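Local coordinates for erythrocyte membrane protein 1 (Plasmodium falciparum, PDB 6S8T) that binds the human endothelial receptor ICAM-1 through this DBLbeta domain, a part of a much longer surface adhesin of malaria-infected erythrocytes, at residues 195-199 against 293-297. Residue numbers count along the deposited sequence, not the author numbering.
Sequences GRDLW and QRLRW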
ATOM      1  N   GLY A 195       5.478   4.103 -12.672  1.00 35.09           N
ATOM      2  CA  GLY A 195       6.885   3.960 -12.349  1.00 33.70           C
ATOM      3  C   GLY A 195       7.303   4.487 -10.993  1.00 34.42           C
ATOM      4  O   GLY A 195       8.502   4.687 -10.769  1.00 37.30           O
ATOM      5  N   ARG A 196       6.359   4.718 -10.079  1.00 29.10           N
ATOM      6  CA  ARG A 196       6.667   5.197  -8.737  1.00 30.55           C
ATOM      7  C   ARG A 196       6.877   4.078  -7.719  1.00 31.02           C
ATOM      8  O   ARG A 196       7.369   4.354  -6.618  1.00 33.31           O
ATOM      9  CB  ARG A 196       5.543   6.121  -8.239  1.00 28.77           C
ATOM     10  CG  ARG A 196       5.278   7.334  -9.129  1.00 29.47           C
ATOM     11  CD  ARG A 196       4.029   8.103  -8.702  1.00 27.45           C
ATOM     12  NE  ARG A 196       3.825   9.290  -9.529  1.00 34.79           N
ATOM     13  CZ  ARG A 196       2.933  10.244  -9.276  1.00 39.86           C
ATOM     14  NH1 ARG A 196       2.834  11.287 -10.091  1.00 43.76           N
ATOM     15  NH2 ARG A 196       2.145  10.161  -8.211  1.00 31.89           N
ATOM     16  N   ASP A 197       6.524   2.834  -8.052  1.00 28.89           N
ATOM     17  CA  ASP A 197       6.527   1.753  -7.069  1.00 28.23           C
ATOM     18  C   ASP A 197       7.936   1.468  -6.553  1.00 27.89           C
ATOM     19  O   ASP A 197       8.909   1.485  -7.311  1.00 29.62           O
ATOM     20  CB  ASP A 197       5.920   0.489  -7.689  1.00 25.61           C
ATOM     21  CG  ASP A 197       5.938  -0.696  -6.739  1.00 33.63           C
ATOM     22  OD1 ASP A 197       5.073  -0.755  -5.836  1.00 31.56           O
ATOM     23  OD2 ASP A 197       6.824  -1.561  -6.894  1.00 37.07           O
ATOM     24  N   LEU A 198       8.039   1.180  -5.251  1.00 31.24           N
ATOM     25  CA  LEU A 198       9.329   1.079  -4.575  1.00 32.94           C
ATOM     26  C   LEU A 198       9.902  -0.334  -4.504  1.00 35.76           C
ATOM     27  O   LEU A 198      11.046  -0.490  -4.064  1.00 36.59           O
ATOM     28  CB  LEU A 198       9.221   1.635  -3.151  1.00 32.77           C
ATOM     29  CG  LEU A 198       8.899   3.125  -3.036  1.00 32.35           C
ATOM     30  CD1 LEU A 198       8.624   3.487  -1.589  1.00 32.96           C
ATOM     31  CD2 LEU A 198      10.036   3.957  -3.593  1.00 31.71           C
ATOM     32  N   TRP A 199       9.156  -1.363  -4.904  1.00 33.83           N
ATOM     33  CA  TRP A 199       9.647  -2.736  -4.788  1.00 35.94           C
ATOM     34  C   TRP A 199      10.574  -3.040  -5.962  1.00 37.17           C
ATOM     35  O   TRP A 199      10.131  -3.100  -7.113  1.00 36.33           O
ATOM     36  CB  TRP A 199       8.490  -3.731  -4.742  1.00 32.74           C
ATOM     37  CG  TRP A 199       8.935  -5.133  -4.405  1.00 36.24           C
ATOM     38  CD1 TRP A 199      10.103  -5.496  -3.795  1.00 36.03           C
ATOM     39  CD2 TRP A 199       8.226  -6.353  -4.667  1.00 36.12           C
ATOM     40  NE1 TRP A 199      10.161  -6.861  -3.656  1.00 37.83           N
ATOM     41  CE2 TRP A 199       9.022  -7.411  -4.183  1.00 38.55           C
ATOM     42  CE3 TRP A 199       6.995  -6.652  -5.261  1.00 35.83           C
ATOM     43  CZ2 TRP A 199       8.629  -8.748  -4.277  1.00 41.62           C
ATOM     44  CZ3 TRP A 199       6.607  -7.980  -5.352  1.00 40.54           C
ATOM     45  CH2 TRP A 199       7.421  -9.011  -4.862  1.00 40.50           C
ATOM     46  N   GLN A 293       3.429   6.444  -1.784  1.00 23.88           N
ATOM     47  CA  GLN A 293       3.391   5.025  -1.436  1.00 25.34           C
ATOM     48  C   GLN A 293       4.094   4.739  -0.110  1.00 25.71           C
ATOM     49  O   GLN A 293       3.653   3.870   0.649  1.00 28.73           O
ATOM     50  CB  GLN A 293       4.012   4.199  -2.567  1.00 24.17           C
ATOM     51  CG  GLN A 293       3.992   2.682  -2.348  1.00 27.71           C
ATOM     52  CD  GLN A 293       4.481   1.913  -3.564  1.00 31.10           C
ATOM     53  OE1 GLN A 293       5.675   1.897  -3.865  1.00 32.13           O
ATOM     54  NE2 GLN A 293       3.558   1.277  -4.274  1.00 27.73           N
ATOM     55  N   ARG A 294       5.178   5.458   0.193  1.00 26.07           N
ATOM     56  CA  ARG A 294       5.886   5.218   1.448  1.00 24.51           C
ATOM     57  C   ARG A 294       5.004   5.518   2.655  1.00 27.80           C
ATOM     58  O   ARG A 294       5.170   4.905   3.715  1.00 29.50           O
ATOM     59  CB  ARG A 294       7.170   6.051   1.505  1.00 25.20           C
ATOM     60  CG  ARG A 294       8.094   5.701   2.670  1.00 29.05           C
ATOM     61  CD  ARG A 294       9.336   6.587   2.707  1.00 29.51           C
ATOM     62  NE  ARG A 294      10.153   6.462   1.502  1.00 29.29           N
ATOM     63  CZ  ARG A 294      11.103   5.547   1.329  1.00 31.61           C
ATOM     64  NH1 ARG A 294      11.358   4.662   2.286  1.00 32.85           N
ATOM     65  NH2 ARG A 294      11.795   5.514   0.196  1.00 29.62           N
ATOM     66  N   LEU A 295       4.055   6.445   2.518  1.00 27.12           N
ATOM     67  CA  LEU A 295       3.145   6.727   3.624  1.00 25.92           C
ATOM     68  C   LEU A 295       2.002   5.720   3.686  1.00 29.58           C
ATOM     69  O   LEU A 295       1.544   5.381   4.783  1.00 30.30           O
ATOM     70  CB  LEU A 295       2.592   8.150   3.512  1.00 20.38           C
ATOM     71  CG  LEU A 295       3.637   9.277   3.627  1.00 20.34           C
ATOM     72  CD1 LEU A 295       3.021  10.627   3.290  1.00 21.73           C
ATOM     73  CD2 LEU A 295       4.259   9.305   5.015  1.00 21.52           C
ATOM     74  N   ARG A 296       1.531   5.232   2.532  1.00 26.83           N
ATOM     75  CA  ARG A 296       0.484   4.214   2.539  1.00 29.23           C
ATOM     76  C   ARG A 296       0.974   2.940   3.214  1.00 29.75           C
ATOM     77  O   ARG A 296       0.292   2.377   4.078  1.00 28.74           O
ATOM     78  CB  ARG A 296       0.010   3.918   1.112  1.00 26.51           C
ATOM     79  CG  ARG A 296      -0.466   5.149   0.339  1.00 23.37           C
ATOM     80  CD  ARG A 296      -1.221   4.771  -0.940  1.00 23.67           C
ATOM     81  NE  ARG A 296      -0.536   3.760  -1.746  1.00 29.01           N
ATOM     82  CZ  ARG A 296       0.201   4.018  -2.823  1.00 34.35           C
ATOM     83  NH1 ARG A 296       0.776   3.020  -3.485  1.00 25.72           N
ATOM     84  NH2 ARG A 296       0.367   5.268  -3.242  1.00 31.59           N
ATOM     85  N   TRP A 297       2.179   2.491   2.854  1.00 30.97           N
ATOM     86  CA  TRP A 297       2.721   1.265   3.431  1.00 30.57           C
ATOM     87  C   TRP A 297       2.959   1.397   4.932  1.00 33.77           C
ATOM     88  O   TRP A 297       2.794   0.419   5.670  1.00 33.44           O
ATOM     89  CB  TRP A 297       4.013   0.879   2.707  1.00 26.28           C
ATOM     90  CG  TRP A 297       3.800   0.395   1.295  1.00 24.64           C
ATOM     91  CD1 TRP A 297       2.607   0.277   0.635  1.00 25.06           C
ATOM     92  CD2 TRP A 297       4.809  -0.050   0.381  1.00 25.66           C
ATOM     93  NE1 TRP A 297       2.816  -0.210  -0.635  1.00 26.24           N
ATOM     94  CE2 TRP A 297       4.159  -0.418  -0.814  1.00 26.65           C
ATOM     95  CE3 TRP A 297       6.202  -0.165   0.457  1.00 26.88           C
ATOM     96  CZ2 TRP A 297       4.853  -0.896  -1.923  1.00 29.25           C
ATOM     97  CZ3 TRP A 297       6.890  -0.639  -0.644  1.00 29.02           C
ATOM     98  CH2 TRP A 297       6.215  -1.001  -1.818  1.00 31.11           C
TER
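In the helical core of this Duffy-binding-like (DBLbeta) domain, the turn that follows helix 172-194 meets the first turn of helix 293-319; both hydrogen bonds across the junction come from the Gln293 amide, and Leu198 and Trp297 pack beside it. A Schellman motif ends the earlier helix, with Gly195 as its C-prime residue: phi is 89°, and at these backbone angles a CB would collide with the carbonyl oxygen of the preceding residue, which favours glycine. The chain then bends through an Asx turn, in which Asp197 OD2 accepts from Trp199 N at 3.1 Å. Gln293 reaches this turn with an extended side chain and uses both ends of its amide. Gln293 NE2 donates to Asp197 OD1 (3.0 Å), while Gln293 OE1 accepts from Leu198 N (2.8 Å), so side chain and main chain of the loop are held together. The Asp197 carboxylate also forms a salt bridge with Arg115 of helix 113-116, and Gln293 NE2 has a second acceptor in Asp188 of helix 172-194, which takes a hydrogen bond from Trp297 NE1 as well. One helical turn past Gln293, the buried indole of Trp297 adds an apolar surface to this polar pairing. Leu198, the loop residue most covered by the helix, points toward it and fits between Trp297 and Arg294. Leu198 CD1 lies over one face of the Arg294 guanidinium, 4.2 Å from Arg294 NH2, while that arginine is salt-bridged to Asp387. On the indole side, Leu198 CB packs 4.1 Å from Trp297 CZ3, and Trp199 N meets the ring edge, 4.3 Å from Trp297 CH2.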